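PDB 1Q1L: chorismate synthase from Aquifex aeolicus, which probably catalyses the anti-1,4-elimination of phosphate from 5-enolpyruvylshikimate-3-phosphate to give chorismate, with reduced FMN as cofactor. Local coordinates for residues C152-F155 with L156-F159; F184-P187 with E188-L191; G268-G272 with L273-A277; E293-G296 with Y297-H300. All coordinates share one frame; numbering follows the deposited sequence.

Interaction 1 (C152-F155 with L156-F159); sequences CKKF and LSEF
Cys152-Phe155 runs straight into Leu156-Phe159 toward the C-terminal end of helix 142-157, with i to i+4 bonds from Leu156 N to Cys152 O and from Ser157 N to Lys153 O (both 2.9 Å), while the Glu158 N-H bonds weakly to Lys154 O and also, at 3.2 Å, to Phe155 O. The Phe155 and Phe159 rings form a T-shaped pair. Phe159 turns its edge toward one face of Phe155, with ring centroids 5.0 Å apart and planes inclined at 68°. The touching atom is Phe159 CE1, which sits above the rim of the Phe155 ring, 3.4 Å from Phe155 CZ. Phe155 CG is trans to its own N (chi1 171°), which swings the ring toward the residue one turn on. The edge of Phe159 also meets a backbone oxygen, with Phe159 CD1 3.2 Å from Phe155 O. On another side of the helix, Ser157 folds its hydroxyl back and donates from OG to Lys154 O over 2.6 Å; its chi1 of 60° places OG between backbone N and carbonyl carbon, within reach of Lys154 O. Lys154 NZ and Glu158 OE2 are 4.4 Å apart, beyond a salt bridge; the ammonium instead makes its salt bridge with Glu39 and a hydrogen bond to Pro34 O. Phe155 is buried against Ala372 and Leu376 of helix 356-379, and Phe159 meets Phe391 of helix 384-399. Chemically, this turn combines apolar and aromatic packing against helices 356-379 and 384-399 with a serine hydroxyl that adds to the weak backbone bond at Lys154 O.

Interaction 2 (F184-P187 with E188-L191); sequences FANP and EKLL
Asn186 stands at the N-cap of helix 187-197, and the loop Phe184-Pro187 passes directly into the first turn Glu188-Leu191: Leu190 N bonds Asn186 O at 3.0 Å, and Leu191 N bonds Pro187 O at 2.9 Å. The Asn186 side chain adds the cap. With CG trans to the backbone N (chi1 -161°), its OD1 reaches Lys189 N at 3.0 Å; the donor lies well above the amide plane, not in it. The aliphatic part of Lys189 packs against that amide, Lys189 CG lying 3.6 Å from Asn186 CG, and the chain then runs on extended until NZ meets a water at 2.9 Å, which a weak bond also links to Asn186 ND2. Leu190 drops onto Phe234 and Leu236 of strand 229-236, so the capped end rests on the sheet. With Asn186 exchanged for an alanine, Lys189 N is likely to lose its capping acceptor and the lysine methylenes the amide they lie against. Asparagine and proline thus share the work of starting the helix: the amide oxygen serves an N-H of the first turn, while Pro187, lacking an N-H, needs no acceptor.

Interaction 3 (G268-G272 with L273-A277); sequences GVEIG and LGFEA
Glu270 and Phe275 meet through a direct hydrogen bond, from Phe275 N to Glu270 OE1; its modelled length of 2.4 Å is very short and the exact value doubtful. Water supplies the other polar links. One molecule donates to Glu270 OE1 at 2.7 Å and to Leu273 O at 2.8 Å, and accepts from Glu276 N. A second bridges the turn, donating to Ile271 O and accepting from Gly274 N, 2.8 Å from each. Among charges, Glu270 OE2 forms a salt bridge with Arg320 of the adjoining strand 317-323, dividing the carboxylate between loop and sheet. Packing is close along the Glu270 chain: Glu270 CB lies 3.7 Å from Gly274 CA, where a side chain on Gly274 would run into OE1, and the edge of the Phe275 ring faces the carboxylate. Replacing Glu270 by an alanine is likely to deprive Phe275 N of its acceptor and Arg320 of a buried counter-charge. Backbone torsions define the motif, a type II' beta turn from Ile271 to Gly274, with glycine suited to the positive phi (74°) of Gly272. It ends strand 266-271, outermost in its sheet within the chain, and that strand pairs antiparallel with a strand of the second subunit, giving a sheet continuous across the interface.

Interaction 4 (E293-G296 with Y297-H300); sequences EGKG and YFRH
Lys295 lays its extended side chain across one face of the Phe298 ring in a cation-pi contact. Lys295 NZ stands 3.8 Å from the centroid of the Phe298 ring and only 11° off the ring normal, essentially above the centre. The methylene before it shares the same face: Lys295 CE makes a CH-pi contact and comes within 3.7 Å of Phe298 CG. Ammonium and methylene together lie over one face of the ring, the lysine chain and the aromatic group crossing at roughly a right angle. A different atom meets the rim, for Gly296 O approaches the ring edge in its plane, 3.4 Å from Phe298 CD1. Face and edge are therefore met by the side chain of one residue and the carbonyl of the next.

Torsions on both sides position these groups. Lys295 CG lies anti to the backbone N, and the chain runs extended to NZ over the ring. Phe298 holds CG between its backbone N and carbonyl carbon (chi1 57°), bringing the ring alongside the preceding chain. Gly296 has a positive phi of 75°, which favours glycine, and with Lys295 it faces Ser292 as a classic beta bulge. The bulge thus includes the lysine itself and leads directly into the strand bearing Phe298. No hydrogen bond joins the two segments.

Further out, Phe298 pairs through its backbone with Gly290 and packs on Ser292, while the Tyr297 ring meets Trp291. Arg299 forms a salt bridge with Glu308 and touches Ser120 of the second subunit. The contact therefore sits at the turn of the two-stranded antiparallel hairpin 289-292/296-299, far from the centre of the chain.

From the N terminus the four contacts come in series, none nested in or crossing another, and each spans one continuous stretch. Interaction 1 lies toward the C-terminal end of helix 142-157, before strand 162-170, and ties it to helices 356-379 and 384-399. Interaction 2 opens helix 187-197, after strand 173-174, over strand 229-236. Interaction 3 turns the chain out of strand 266-271, and interaction 4 closes the hairpin loop between strands 289-292 and 296-299. Interactions 2 and 3 touch directly, Phe184 CE2 lying 3.6 Å from Gly272 C. Interactions 1 and 3 lie on opposite sides of the chain's centre, about 26 Å apart between centres.

Interaction 1 (C152-F155 with L156-F159)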
ATOM      1  N   CYS A 152      17.127 -11.644   0.106  1.00 25.03           N
ATOM      2  CA  CYS A 152      16.829 -11.197   1.459  1.00 26.54           C
ATOM      3  C   CYS A 152      17.686 -11.924   2.486  1.00 25.28           C
ATOM      4  O   CYS A 152      18.104 -11.333   3.482  1.00 26.64           O
ATOM      5  CB  CYS A 152      15.344 -11.389   1.748  1.00 26.79           C
ATOM      6  SG  CYS A 152      14.316 -10.375   0.662  1.00 31.91           S
ATOM      7  N   LYS A 153      17.959 -13.203   2.244  1.00 28.07           N
ATOM      8  CA  LYS A 153      18.809 -13.965   3.157  1.00 28.73           C
ATOM      9  C   LYS A 153      20.211 -13.369   3.156  1.00 29.58           C
ATOM     10  O   LYS A 153      20.822 -13.204   4.209  1.00 30.34           O
ATOM     11  CB  LYS A 153      18.908 -15.429   2.735  1.00 31.32           C
ATOM     12  CG  LYS A 153      17.696 -16.285   3.040  1.00 33.39           C
ATOM     13  CD  LYS A 153      18.025 -17.750   2.775  1.00 31.89           C
ATOM     14  CE  LYS A 153      16.852 -18.661   3.076  1.00 36.52           C
ATOM     15  NZ  LYS A 153      17.195 -20.087   2.808  1.00 37.89           N
ATOM     16  N   LYS A 154      20.737 -13.062   1.973  1.00 30.28           N
ATOM     17  CA  LYS A 154      22.073 -12.479   1.893  1.00 29.85           C
ATOM     18  C   LYS A 154      22.091 -11.190   2.707  1.00 29.51           C
ATOM     19  O   LYS A 154      23.015 -10.935   3.482  1.00 30.23           O
ATOM     20  CB  LYS A 154      22.455 -12.186   0.440  1.00 30.69           C
ATOM     21  CG  LYS A 154      23.883 -11.672   0.284  1.00 33.54           C
ATOM     22  CD  LYS A 154      24.885 -12.639   0.928  1.00 34.47           C
ATOM     23  CE  LYS A 154      26.295 -12.054   0.972  1.00 35.41           C
ATOM     24  NZ  LYS A 154      26.838 -11.796  -0.390  1.00 35.37           N
ATOM     25  N   PHE A 155      21.055 -10.379   2.533  1.00 29.05           N
ATOM     26  CA  PHE A 155      20.942  -9.124   3.270  1.00 29.67           C
ATOM     27  C   PHE A 155      20.974  -9.368   4.787  1.00 28.31           C
ATOM     28  O   PHE A 155      21.718  -8.715   5.519  1.00 28.14           O
ATOM     29  CB  PHE A 155      19.638  -8.410   2.887  1.00 28.62           C
ATOM     30  CG  PHE A 155      19.328  -7.217   3.747  1.00 29.86           C
ATOM     31  CD1 PHE A 155      20.114  -6.068   3.683  1.00 27.74           C
ATOM     32  CD2 PHE A 155      18.272  -7.260   4.655  1.00 28.20           C
ATOM     33  CE1 PHE A 155      19.852  -4.978   4.516  1.00 31.10           C
ATOM     34  CE2 PHE A 155      18.002  -6.180   5.490  1.00 29.70           C
ATOM     35  CZ  PHE A 155      18.794  -5.035   5.422  1.00 27.03           C
ATOM     36  N   LEU A 156      20.171 -10.321   5.246  1.00 28.77           N
ATOM     37  CA  LEU A 156      20.076 -10.649   6.669  1.00 29.48           C
ATOM     38  C   LEU A 156      21.364 -11.191   7.274  1.00 31.47           C
ATOM     39  O   LEU A 156      21.675 -10.925   8.438  1.00 29.01           O
ATOM     40  CB  LEU A 156      18.971 -11.677   6.905  1.00 25.83           C
ATOM     41  CG  LEU A 156      17.522 -11.224   6.767  1.00 28.22           C
ATOM     42  CD1 LEU A 156      16.604 -12.431   6.914  1.00 24.64           C
ATOM     43  CD2 LEU A 156      17.209 -10.173   7.820  1.00 27.21           C
ATOM     44  N   SER A 157      22.099 -11.972   6.489  1.00 30.83           N
ATOM     45  CA  SER A 157      23.346 -12.547   6.967  1.00 30.97           C
ATOM     46  C   SER A 157      24.377 -11.474   7.292  1.00 30.53           C
ATOM     47  O   SER A 157      25.276 -11.706   8.099  1.00 31.52           O
ATOM     48  CB  SER A 157      23.911 -13.524   5.929  1.00 32.37           C
ATOM     49  OG  SER A 157      24.166 -12.874   4.701  1.00 34.48           O
ATOM     50  N   GLU A 158      24.253 -10.302   6.675  1.00 28.90           N
ATOM     51  CA  GLU A 158      25.194  -9.214   6.932  1.00 28.76           C
ATOM     52  C   GLU A 158      25.059  -8.745   8.373  1.00 30.95           C
ATOM     53  O   GLU A 158      25.956  -8.087   8.912  1.00 31.50           O
ATOM     54  CB  GLU A 158      24.931  -8.024   5.999  1.00 31.07           C
ATOM     55  CG  GLU A 158      25.136  -8.301   4.519  1.00 35.11           C
ATOM     56  CD  GLU A 158      26.573  -8.647   4.174  1.00 39.16           C
ATOM     57  OE1 GLU A 158      27.493  -7.972   4.685  1.00 41.83           O
ATOM     58  OE2 GLU A 158      26.782  -9.587   3.381  1.00 43.78           O
ATOM     59  N   PHE A 159      23.927  -9.065   8.993  1.00 30.36           N
ATOM     60  CA  PHE A 159      23.700  -8.670  10.377  1.00 32.30           C
ATOM     61  C   PHE A 159      23.832  -9.887  11.285  1.00 32.87           C
ATOM     62  O   PHE A 159      23.495  -9.829  12.460  1.00 31.47           O
ATOM     63  CB  PHE A 159      22.310  -8.055  10.541  1.00 32.39           C
ATOM     64  CG  PHE A 159      22.034  -6.926   9.592  1.00 34.69           C
ATOM     65  CD1 PHE A 159      21.539  -7.177   8.319  1.00 33.45           C
ATOM     66  CD2 PHE A 159      22.315  -5.612   9.956  1.00 34.20           C
ATOM     67  CE1 PHE A 159      21.330  -6.134   7.416  1.00 33.95           C
ATOM     68  CE2 PHE A 159      22.113  -4.563   9.064  1.00 35.40           C
ATOM     69  CZ  PHE A 159      21.618  -4.826   7.789  1.00 34.34           C
TER

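Interaction 2 (F184-P187 with E188-L191)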
ATOM      1  N   PHE A 184      13.580 -25.209  20.831  1.00 32.64           N
ATOM      2  CA  PHE A 184      13.147 -23.928  20.256  1.00 33.43           C
ATOM      3  C   PHE A 184      13.968 -22.794  20.865  1.00 34.47           C
ATOM      4  O   PHE A 184      14.067 -21.707  20.299  1.00 34.37           O
ATOM      5  CB  PHE A 184      11.670 -23.651  20.569  1.00 32.99           C
ATOM      6  CG  PHE A 184      10.697 -24.382  19.694  1.00 32.10           C
ATOM      7  CD1 PHE A 184      11.132 -25.281  18.725  1.00 31.31           C
ATOM      8  CD2 PHE A 184       9.330 -24.166  19.846  1.00 31.65           C
ATOM      9  CE1 PHE A 184      10.219 -25.953  17.917  1.00 31.28           C
ATOM     10  CE2 PHE A 184       8.408 -24.831  19.046  1.00 31.77           C
ATOM     11  CZ  PHE A 184       8.855 -25.730  18.076  1.00 31.77           C
ATOM     12  N   ALA A 185      14.531 -23.039  22.044  1.00 33.13           N
ATOM     13  CA  ALA A 185      15.328 -22.026  22.718  1.00 33.21           C
ATOM     14  C   ALA A 185      16.814 -22.317  22.582  1.00 33.94           C
ATOM     15  O   ALA A 185      17.622 -21.767  23.323  1.00 37.52           O
ATOM     16  CB  ALA A 185      14.944 -21.964  24.190  1.00 33.69           C
ATOM     17  N   ASN A 186      17.179 -23.161  21.624  1.00 34.63           N
ATOM     18  CA  ASN A 186      18.579 -23.532  21.453  1.00 35.77           C
ATOM     19  C   ASN A 186      19.121 -23.286  20.040  1.00 35.07           C
ATOM     20  O   ASN A 186      19.016 -24.151  19.170  1.00 32.74           O
ATOM     21  CB  ASN A 186      18.745 -25.011  21.814  1.00 37.49           C
ATOM     22  CG  ASN A 186      20.176 -25.381  22.103  1.00 40.27           C
ATOM     23  OD1 ASN A 186      21.091 -24.994  21.375  1.00 42.83           O
ATOM     24  ND2 ASN A 186      20.381 -26.147  23.167  1.00 43.42           N
ATOM     25  N   PRO A 187      19.727 -22.108  19.805  1.00 35.50           N
ATOM     26  CA  PRO A 187      20.289 -21.758  18.494  1.00 37.56           C
ATOM     27  C   PRO A 187      21.198 -22.852  17.924  1.00 39.18           C
ATOM     28  O   PRO A 187      21.062 -23.242  16.764  1.00 40.49           O
ATOM     29  CB  PRO A 187      21.050 -20.466  18.781  1.00 35.94           C
ATOM     30  CG  PRO A 187      20.213 -19.828  19.836  1.00 36.98           C
ATOM     31  CD  PRO A 187      19.901 -20.996  20.757  1.00 35.85           C
ATOM     32  N   GLU A 188      22.118 -23.346  18.746  1.00 40.21           N
ATOM     33  CA  GLU A 188      23.045 -24.390  18.321  1.00 39.91           C
ATOM     34  C   GLU A 188      22.311 -25.632  17.829  1.00 37.88           C
ATOM     35  O   GLU A 188      22.675 -26.209  16.804  1.00 39.85           O
ATOM     36  CB  GLU A 188      23.985 -24.770  19.472  1.00 43.38           C
ATOM     37  CG  GLU A 188      24.891 -23.643  19.952  1.00 46.76           C
ATOM     38  CD  GLU A 188      24.123 -22.468  20.534  1.00 50.01           C
ATOM     39  OE1 GLU A 188      23.265 -22.693  21.417  1.00 52.18           O
ATOM     40  OE2 GLU A 188      24.380 -21.317  20.115  1.00 53.08           O
ATOM     41  N   LYS A 189      21.279 -26.051  18.554  1.00 37.20           N
ATOM     42  CA  LYS A 189      20.511 -27.230  18.150  1.00 38.29           C
ATOM     43  C   LYS A 189      19.780 -26.995  16.830  1.00 36.18           C
ATOM     44  O   LYS A 189      19.868 -27.802  15.901  1.00 35.87           O
ATOM     45  CB  LYS A 189      19.483 -27.607  19.223  1.00 40.06           C
ATOM     46  CG  LYS A 189      20.014 -28.476  20.341  1.00 43.81           C
ATOM     47  CD  LYS A 189      18.872 -28.961  21.225  1.00 48.17           C
ATOM     48  CE  LYS A 189      19.355 -29.922  22.304  1.00 51.37           C
ATOM     49  NZ  LYS A 189      18.220 -30.454  23.116  1.00 53.38           N
ATOM     50  N   LEU A 190      19.041 -25.891  16.763  1.00 35.00           N
ATOM     51  CA  LEU A 190      18.295 -25.537  15.557  1.00 32.20           C
ATOM     52  C   LEU A 190      19.234 -25.553  14.354  1.00 31.78           C
ATOM     53  O   LEU A 190      18.968 -26.212  13.348  1.00 30.08           O
ATOM     54  CB  LEU A 190      17.664 -24.149  15.726  1.00 30.76           C
ATOM     55  CG  LEU A 190      16.511 -24.098  16.743  1.00 29.45           C
ATOM     56  CD1 LEU A 190      16.175 -22.664  17.109  1.00 28.81           C
ATOM     57  CD2 LEU A 190      15.299 -24.796  16.156  1.00 27.56           C
ATOM     58  N   LEU A 191      20.343 -24.834  14.473  1.00 34.44           N
ATOM     59  CA  LEU A 191      21.314 -24.770  13.387  1.00 37.29           C
ATOM     60  C   LEU A 191      21.791 -26.177  13.065  1.00 37.90           C
ATOM     61  O   LEU A 191      21.986 -26.532  11.901  1.00 39.16           O
ATOM     62  CB  LEU A 191      22.503 -23.887  13.782  1.00 37.46           C
ATOM     63  CG  LEU A 191      23.470 -23.544  12.640  1.00 41.92           C
ATOM     64  CD1 LEU A 191      22.698 -22.898  11.497  1.00 41.47           C
ATOM     65  CD2 LEU A 191      24.570 -22.611  13.137  1.00 40.16           C
TER
HETATM   66  O   HOH W   1      17.565 -27.908  24.247  1.00 36.22           O

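Interaction 3 (G268-G272 with L273-A277)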
ATOM      1  N   GLY A 268      -1.779 -24.758   7.597  1.00 29.90           N
ATOM      2  CA  GLY A 268      -1.652 -24.425   9.003  1.00 29.27           C
ATOM      3  C   GLY A 268      -0.332 -23.779   9.341  1.00 27.21           C
ATOM      4  O   GLY A 268       0.690 -24.061   8.714  1.00 26.58           O
ATOM      5  N   VAL A 269      -0.354 -22.895  10.328  1.00 25.97           N
ATOM      6  CA  VAL A 269       0.861 -22.227  10.756  1.00 26.34           C
ATOM      7  C   VAL A 269       0.812 -21.918  12.247  1.00 28.15           C
ATOM      8  O   VAL A 269      -0.194 -21.432  12.765  1.00 27.00           O
ATOM      9  CB  VAL A 269       1.078 -20.913   9.974  1.00 27.05           C
ATOM     10  CG1 VAL A 269      -0.150 -20.047  10.086  1.00 29.03           C
ATOM     11  CG2 VAL A 269       2.284 -20.163  10.537  1.00 24.99           C
ATOM     12  N   GLU A 270       1.905 -22.212  12.937  1.00 27.40           N
ATOM     13  CA  GLU A 270       1.997 -21.945  14.363  1.00 30.59           C
ATOM     14  C   GLU A 270       3.273 -21.182  14.638  1.00 29.21           C
ATOM     15  O   GLU A 270       4.289 -21.421  13.990  1.00 27.62           O
ATOM     16  CB  GLU A 270       2.059 -23.249  15.167  1.00 31.06           C
ATOM     17  CG  GLU A 270       0.835 -24.126  15.094  1.00 35.39           C
ATOM     18  CD  GLU A 270       1.026 -25.426  15.864  1.00 40.32           C
ATOM     19  OE1 GLU A 270       0.351 -25.605  16.894  1.00 42.05           O
ATOM     20  OE2 GLU A 270       1.858 -26.263  15.446  1.00 39.48           O
ATOM     21  N   ILE A 271       3.218 -20.257  15.588  1.00 29.04           N
ATOM     22  CA  ILE A 271       4.412 -19.527  15.983  1.00 27.81           C
ATOM     23  C   ILE A 271       4.792 -20.176  17.314  1.00 28.88           C
ATOM     24  O   ILE A 271       4.044 -20.096  18.287  1.00 28.69           O
ATOM     25  CB  ILE A 271       4.140 -18.025  16.215  1.00 26.45           C
ATOM     26  CG1 ILE A 271       3.619 -17.370  14.927  1.00 30.44           C
ATOM     27  CG2 ILE A 271       5.424 -17.338  16.683  1.00 22.90           C
ATOM     28  CD1 ILE A 271       4.603 -17.373  13.772  1.00 30.62           C
ATOM     29  N   GLY A 272       5.939 -20.836  17.355  1.00 28.63           N
ATOM     30  CA  GLY A 272       6.345 -21.486  18.584  1.00 30.96           C
ATOM     31  C   GLY A 272       5.521 -22.737  18.833  1.00 32.53           C
ATOM     32  O   GLY A 272       5.240 -23.496  17.907  1.00 31.71           O
ATOM     33  N   LEU A 273       5.120 -22.938  20.085  1.00 35.35           N
ATOM     34  CA  LEU A 273       4.343 -24.109  20.491  1.00 38.31           C
ATOM     35  C   LEU A 273       3.007 -24.219  19.753  1.00 38.21           C
ATOM     36  O   LEU A 273       2.568 -25.318  19.420  1.00 41.50           O
ATOM     37  CB  LEU A 273       4.112 -24.060  22.006  1.00 41.15           C
ATOM     38  CG  LEU A 273       4.197 -25.371  22.793  1.00 43.15           C
ATOM     39  CD1 LEU A 273       5.526 -26.069  22.521  1.00 41.39           C
ATOM     40  CD2 LEU A 273       4.046 -25.063  24.280  1.00 42.92           C
ATOM     41  N   GLY A 274       2.359 -23.083  19.512  1.00 38.19           N
ATOM     42  CA  GLY A 274       1.096 -23.076  18.783  1.00 37.54           C
ATOM     43  C   GLY A 274      -0.131 -23.682  19.453  1.00 36.58           C
ATOM     44  O   GLY A 274      -0.485 -23.319  20.573  1.00 36.58           O
ATOM     45  N   PHE A 275      -0.800 -24.588  18.744  1.00 34.86           N
ATOM     46  CA  PHE A 275      -1.995 -25.253  19.257  1.00 36.92           C
ATOM     47  C   PHE A 275      -1.723 -26.012  20.555  1.00 37.25           C
ATOM     48  O   PHE A 275      -2.596 -26.114  21.413  1.00 38.95           O
ATOM     49  CB  PHE A 275      -2.573 -26.195  18.193  1.00 33.59           C
ATOM     50  CG  PHE A 275      -3.400 -25.489  17.152  1.00 34.43           C
ATOM     51  CD1 PHE A 275      -4.760 -25.267  17.358  1.00 34.79           C
ATOM     52  CD2 PHE A 275      -2.808 -24.993  15.992  1.00 32.14           C
ATOM     53  CE1 PHE A 275      -5.519 -24.557  16.421  1.00 33.62           C
ATOM     54  CE2 PHE A 275      -3.556 -24.280  15.046  1.00 34.76           C
ATOM     55  CZ  PHE A 275      -4.912 -24.062  15.262  1.00 33.23           C
ATOM     56  N   GLU A 276      -0.511 -26.531  20.709  1.00 39.35           N
ATOM     57  CA  GLU A 276      -0.165 -27.251  21.927  1.00 41.39           C
ATOM     58  C   GLU A 276      -0.169 -26.276  23.097  1.00 42.52           C
ATOM     59  O   GLU A 276      -0.527 -26.641  24.216  1.00 43.35           O
ATOM     60  CB  GLU A 276       1.214 -27.895  21.800  1.00 42.74           C
ATOM     61  CG  GLU A 276       1.560 -28.804  22.969  1.00 48.99           C
ATOM     62  CD  GLU A 276       0.505 -29.880  23.187  1.00 51.93           C
ATOM     63  OE1 GLU A 276       0.328 -30.736  22.293  1.00 53.77           O
ATOM     64  OE2 GLU A 276      -0.156 -29.864  24.246  1.00 54.81           O
ATOM     65  N   ALA A 277       0.223 -25.031  22.826  1.00 42.12           N
ATOM     66  CA  ALA A 277       0.270 -23.990  23.851  1.00 41.81           C
ATOM     67  C   ALA A 277      -1.117 -23.641  24.366  1.00 41.58           C
ATOM     68  O   ALA A 277      -1.267 -23.169  25.491  1.00 41.75           O
ATOM     69  CB  ALA A 277       0.937 -22.732  23.294  1.00 39.54           C
TER
HETATM   70  O   HOH W   2       1.407 -27.605  18.303  1.00 44.69           O
HETATM   71  O   HOH W   3       3.212 -20.805  20.881  1.00 42.82           O

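Interaction 4 (E293-G296 with Y297-H300)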
ATOM      1  N   GLU A 293      24.501  -8.805  32.649  1.00 45.79           N
ATOM      2  CA  GLU A 293      25.203  -7.552  32.416  1.00 48.11           C
ATOM      3  C   GLU A 293      25.666  -7.397  30.974  1.00 49.05           C
ATOM      4  O   GLU A 293      25.421  -6.372  30.344  1.00 49.74           O
ATOM      5  CB  GLU A 293      26.409  -7.444  33.347  1.00 48.48           C
ATOM      6  CG  GLU A 293      26.065  -7.036  34.764  1.00 47.15           C
ATOM      7  CD  GLU A 293      27.303  -6.798  35.596  1.00 46.08           C
ATOM      8  OE1 GLU A 293      27.928  -7.785  36.027  1.00 45.15           O
ATOM      9  OE2 GLU A 293      27.660  -5.623  35.801  1.00 44.72           O
ATOM     10  N   GLY A 294      26.337  -8.416  30.451  1.00 50.47           N
ATOM     11  CA  GLY A 294      26.820  -8.334  29.085  1.00 52.63           C
ATOM     12  C   GLY A 294      25.931  -9.067  28.105  1.00 53.20           C
ATOM     13  O   GLY A 294      26.415  -9.831  27.271  1.00 55.32           O
ATOM     14  N   LYS A 295      24.628  -8.828  28.182  1.00 52.69           N
ATOM     15  CA  LYS A 295      23.708  -9.515  27.293  1.00 51.51           C
ATOM     16  C   LYS A 295      22.308  -8.914  27.318  1.00 49.11           C
ATOM     17  O   LYS A 295      21.540  -9.073  26.373  1.00 49.81           O
ATOM     18  CB  LYS A 295      23.661 -10.992  27.690  1.00 53.03           C
ATOM     19  CG  LYS A 295      22.720 -11.859  26.886  1.00 57.08           C
ATOM     20  CD  LYS A 295      22.813 -13.300  27.366  1.00 59.13           C
ATOM     21  CE  LYS A 295      21.823 -14.198  26.649  1.00 61.41           C
ATOM     22  NZ  LYS A 295      21.898 -15.597  27.160  1.00 62.88           N
ATOM     23  N   GLY A 296      21.979  -8.218  28.399  1.00 47.44           N
ATOM     24  CA  GLY A 296      20.658  -7.629  28.507  1.00 44.25           C
ATOM     25  C   GLY A 296      19.629  -8.700  28.812  1.00 43.58           C
ATOM     26  O   GLY A 296      19.963  -9.739  29.387  1.00 41.79           O
ATOM     27  N   TYR A 297      18.383  -8.461  28.415  1.00 41.33           N
ATOM     28  CA  TYR A 297      17.303  -9.410  28.657  1.00 39.73           C
ATOM     29  C   TYR A 297      17.245 -10.560  27.654  1.00 38.35           C
ATOM     30  O   TYR A 297      17.686 -10.437  26.514  1.00 36.97           O
ATOM     31  CB  TYR A 297      15.960  -8.676  28.660  1.00 40.99           C
ATOM     32  CG  TYR A 297      15.807  -7.685  29.793  1.00 44.37           C
ATOM     33  CD1 TYR A 297      15.499  -8.113  31.086  1.00 42.89           C
ATOM     34  CD2 TYR A 297      15.991  -6.319  29.577  1.00 44.77           C
ATOM     35  CE1 TYR A 297      15.374  -7.201  32.138  1.00 45.15           C
ATOM     36  CE2 TYR A 297      15.871  -5.401  30.617  1.00 45.94           C
ATOM     37  CZ  TYR A 297      15.562  -5.848  31.895  1.00 46.59           C
ATOM     38  OH  TYR A 297      15.448  -4.937  32.920  1.00 48.26           O
ATOM     39  N   PHE A 298      16.704 -11.686  28.106  1.00 36.75           N
ATOM     40  CA  PHE A 298      16.540 -12.873  27.282  1.00 37.30           C
ATOM     41  C   PHE A 298      15.515 -13.775  27.957  1.00 37.20           C
ATOM     42  O   PHE A 298      14.962 -13.413  28.999  1.00 37.40           O
ATOM     43  CB  PHE A 298      17.872 -13.612  27.090  1.00 37.64           C
ATOM     44  CG  PHE A 298      18.547 -14.018  28.374  1.00 39.81           C
ATOM     45  CD1 PHE A 298      19.261 -13.090  29.124  1.00 40.11           C
ATOM     46  CD2 PHE A 298      18.473 -15.334  28.827  1.00 40.13           C
ATOM     47  CE1 PHE A 298      19.895 -13.463  30.305  1.00 42.41           C
ATOM     48  CE2 PHE A 298      19.102 -15.723  30.010  1.00 42.08           C
ATOM     49  CZ  PHE A 298      19.816 -14.785  30.752  1.00 41.17           C
ATOM     50  N   ARG A 299      15.240 -14.931  27.364  1.00 35.82           N
ATOM     51  CA  ARG A 299      14.258 -15.857  27.933  1.00 37.95           C
ATOM     52  C   ARG A 299      14.907 -17.211  28.206  1.00 37.55           C
ATOM     53  O   ARG A 299      15.876 -17.574  27.543  1.00 34.98           O
ATOM     54  CB  ARG A 299      13.078 -16.030  26.965  1.00 37.85           C
ATOM     55  CG  ARG A 299      12.420 -14.717  26.527  1.00 40.87           C
ATOM     56  CD  ARG A 299      11.697 -14.016  27.669  1.00 43.76           C
ATOM     57  NE  ARG A 299      10.991 -12.815  27.222  1.00 48.25           N
ATOM     58  CZ  ARG A 299      11.589 -11.715  26.767  1.00 51.63           C
ATOM     59  NH1 ARG A 299      12.913 -11.651  26.696  1.00 54.04           N
ATOM     60  NH2 ARG A 299      10.864 -10.672  26.382  1.00 52.32           N
ATOM     61  N   HIS A 300      14.370 -17.954  29.171  1.00 38.01           N
ATOM     62  CA  HIS A 300      14.923 -19.261  29.525  1.00 38.73           C
ATOM     63  C   HIS A 300      14.345 -20.423  28.721  1.00 38.18           C
ATOM     64  O   HIS A 300      14.850 -21.546  28.781  1.00 39.02           O
ATOM     65  CB  HIS A 300      14.757 -19.506  31.026  1.00 38.67           C
ATOM     66  CG  HIS A 300      15.623 -18.622  31.870  1.00 39.60           C
ATOM     67  ND1 HIS A 300      17.000 -18.692  31.848  1.00 41.45           N
ATOM     68  CD2 HIS A 300      15.311 -17.612  32.718  1.00 39.55           C
ATOM     69  CE1 HIS A 300      17.500 -17.762  32.642  1.00 41.06           C
ATOM     70  NE2 HIS A 300      16.496 -17.093  33.181  1.00 40.82           N
TER